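Local coordinates for beta-methylmalyl-CoA dehydratase (Chloroflexus aurantiacus, PDB 4E3E), which catalyses the reversible dehydration of (2R,3S)-beta-methylmalyl-CoA to mesaconyl-CoA in the glyoxylate assimilation cycle, at residues T76-S81 with Y142-V146. Numbering follows the deposited sequence.
Sequences TVPDIS and YIRWV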
loop_
_atom_site.group_PDB
_atom_site.type_symbol
_atom_site.label_atom_id
_atom_site.label_comp_id
_atom_site.label_asym_id
_atom_site.label_seq_id
_atom_site.Cartn_x
_atom_site.Cartn_y
_atom_site.Cartn_z
ATOM N N THR A 76 -5.096 -13.251 16.893
ATOM C CA THR A 76 -5.504 -13.526 18.276
ATOM C C THR A 76 -6.335 -12.379 18.828
ATOM O O THR A 76 -7.076 -12.552 19.808
ATOM C CB THR A 76 -4.300 -13.742 19.235
ATOM O OG1 THR A 76 -3.683 -12.479 19.577
ATOM C CG2 THR A 76 -3.288 -14.685 18.638
ATOM N N VAL A 77 -6.217 -11.213 18.196
ATOM C CA VAL A 77 -6.868 -9.995 18.731
ATOM C C VAL A 77 -8.400 -10.109 18.956
ATOM O O VAL A 77 -8.891 -9.747 20.046
ATOM C CB VAL A 77 -6.478 -8.739 17.925
ATOM C CG1 VAL A 77 -7.316 -7.522 18.344
ATOM C CG2 VAL A 77 -4.989 -8.448 18.113
ATOM N N PRO A 78 -9.162 -10.614 17.953
ATOM C CA PRO A 78 -10.621 -10.724 18.159
ATOM C C PRO A 78 -11.010 -11.485 19.441
ATOM O O PRO A 78 -11.940 -11.070 20.133
ATOM C CB PRO A 78 -11.091 -11.495 16.910
ATOM C CG PRO A 78 -10.063 -11.178 15.870
ATOM C CD PRO A 78 -8.764 -11.181 16.642
ATOM N N ASP A 79 -10.275 -12.549 19.766
ATOM C CA ASP A 79 -10.615 -13.432 20.892
ATOM C C ASP A 79 -9.905 -13.123 22.207
ATOM O O ASP A 79 -10.394 -13.493 23.275
ATOM C CB ASP A 79 -10.333 -14.883 20.512
ATOM C CG ASP A 79 -11.045 -15.292 19.243
ATOM O OD1 ASP A 79 -12.270 -15.090 19.164
ATOM O OD2 ASP A 79 -10.392 -15.801 18.320
ATOM N N ILE A 80 -8.751 -12.465 22.135
ATOM C CA ILE A 80 -7.934 -12.244 23.328
ATOM C C ILE A 80 -7.964 -10.796 23.803
ATOM O O ILE A 80 -8.163 -10.548 24.989
ATOM C CB ILE A 80 -6.468 -12.705 23.104
ATOM C CG1 ILE A 80 -6.423 -14.171 22.659
ATOM C CG2 ILE A 80 -5.598 -12.454 24.343
ATOM C CD1 ILE A 80 -7.104 -15.153 23.591
ATOM N N SER A 81 -7.771 -9.845 22.892
ATOM C CA SER A 81 -7.516 -8.464 23.313
ATOM C C SER A 81 -8.517 -7.445 22.790
ATOM O O SER A 81 -8.329 -6.244 22.994
ATOM C CB SER A 81 -6.069 -8.035 23.002
ATOM O OG SER A 81 -5.730 -8.279 21.642
ATOM N N TYR A 142 4.761 -17.767 21.400
ATOM C CA TYR A 142 5.127 -16.780 22.418
ATOM C C TYR A 142 4.060 -16.760 23.506
ATOM O O TYR A 142 2.964 -17.323 23.340
ATOM C CB TYR A 142 5.308 -15.374 21.812
ATOM C CG TYR A 142 4.048 -14.831 21.173
ATOM C CD1 TYR A 142 3.048 -14.245 21.948
ATOM C CD2 TYR A 142 3.848 -14.919 19.791
ATOM C CE1 TYR A 142 1.874 -13.766 21.371
ATOM C CE2 TYR A 142 2.683 -14.443 19.204
ATOM C CZ TYR A 142 1.697 -13.868 20.002
ATOM O OH TYR A 142 0.531 -13.394 19.442
ATOM N N ILE A 143 4.393 -16.113 24.615
ATOM C CA ILE A 143 3.447 -15.863 25.679
ATOM C C ILE A 143 3.236 -14.364 25.721
ATOM O O ILE A 143 4.181 -13.592 25.570
ATOM C CB ILE A 143 3.993 -16.362 27.035
ATOM C CG1 ILE A 143 4.054 -17.896 27.053
ATOM C CG2 ILE A 143 3.167 -15.826 28.201
ATOM C CD1 ILE A 143 5.003 -18.432 28.098
ATOM N N ARG A 144 1.994 -13.938 25.890
ATOM C CA ARG A 144 1.746 -12.541 26.170
ATOM C C ARG A 144 0.688 -12.470 27.247
ATOM O O ARG A 144 -0.064 -13.436 27.459
ATOM C CB ARG A 144 1.357 -11.752 24.896
ATOM C CG ARG A 144 -0.094 -11.853 24.424
ATOM C CD ARG A 144 -0.315 -10.885 23.273
ATOM N NE ARG A 144 -1.575 -11.056 22.543
ATOM C CZ ARG A 144 -2.548 -10.144 22.492
ATOM N NH1 ARG A 144 -2.441 -8.980 23.152
ATOM N NH2 ARG A 144 -3.639 -10.391 21.769
ATOM N N TRP A 145 0.648 -11.346 27.949
ATOM C CA TRP A 145 -0.400 -11.130 28.928
ATOM C C TRP A 145 -0.986 -9.771 28.766
ATOM O O TRP A 145 -0.287 -8.825 28.402
ATOM C CB TRP A 145 0.039 -11.460 30.364
ATOM C CG TRP A 145 1.264 -10.744 30.886
ATOM C CD1 TRP A 145 1.303 -9.720 31.824
ATOM C CD2 TRP A 145 2.676 -11.009 30.555
ATOM N NE1 TRP A 145 2.596 -9.329 32.079
ATOM C CE2 TRP A 145 3.470 -10.059 31.355
ATOM C CE3 TRP A 145 3.339 -11.899 29.706
ATOM C CZ2 TRP A 145 4.857 -10.011 31.282
ATOM C CZ3 TRP A 145 4.740 -11.844 29.642
ATOM C CH2 TRP A 145 5.479 -10.921 30.411
ATOM N N VAL A 146 -2.296 -9.693 28.979
ATOM C CA VAL A 146 -3.100 -8.510 28.673
ATOM C C VAL A 146 -4.024 -8.192 29.841
ATOM O O VAL A 146 -4.506 -9.094 30.530
ATOM C CB VAL A 146 -3.964 -8.696 27.393
ATOM C CG1 VAL A 146 -3.101 -8.674 26.150
ATOM C CG2 VAL A 146 -4.715 -10.013 27.413
HETATM O O HOH W 1 -1.540 -13.558 21.222
#
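Arg144 NH2 gives a hydrogen bond to each of two hydroxyls at the C-terminal end of helix 65-80, those of Thr76 and Ser81: Ser81 OG accepts one at 3.0 Å, Thr76 OG1 the other, also at 3.0 Å. This is the hot-dog fold, a long helix wrapped in an antiparallel sheet, and the arginine rises from strand 138-149 to meet the helix end. The bond to Ser81 is nearly straight, 176°, and lies in the guanidinium plane; Thr76 OG1 sits 17° out of that plane. With its chain extended from CG to NE, Arg144 spans the gap between strand and helix; the axes of 76-80 and 142-146 come no closer than 11.6 Å. A water sits in the plane at the NE edge, accepting from Arg144 NE at 2.8 Å, donating to Thr76 OG1 and hydrogen-bonding to Tyr142 OH at 2.7 Å. Thr76 OG1 is also bonded to Phe73 O one turn back along the helix. The remaining nitrogen, Arg144 NH1, binds Asn87 OD1 on strand 84-95; Asn87 belongs to a substrate-binding site inferred by similarity, so the arginine ties the helix end to a residue of that probable site. Bonds from all three nitrogens fix the rotation of this buried guanidinium. The Ile80 chi1 of -55° turns CG2 away from the backbone N and over one guanidinium face, where it also meets Val146, CG2 to CG2 at 4.0 Å.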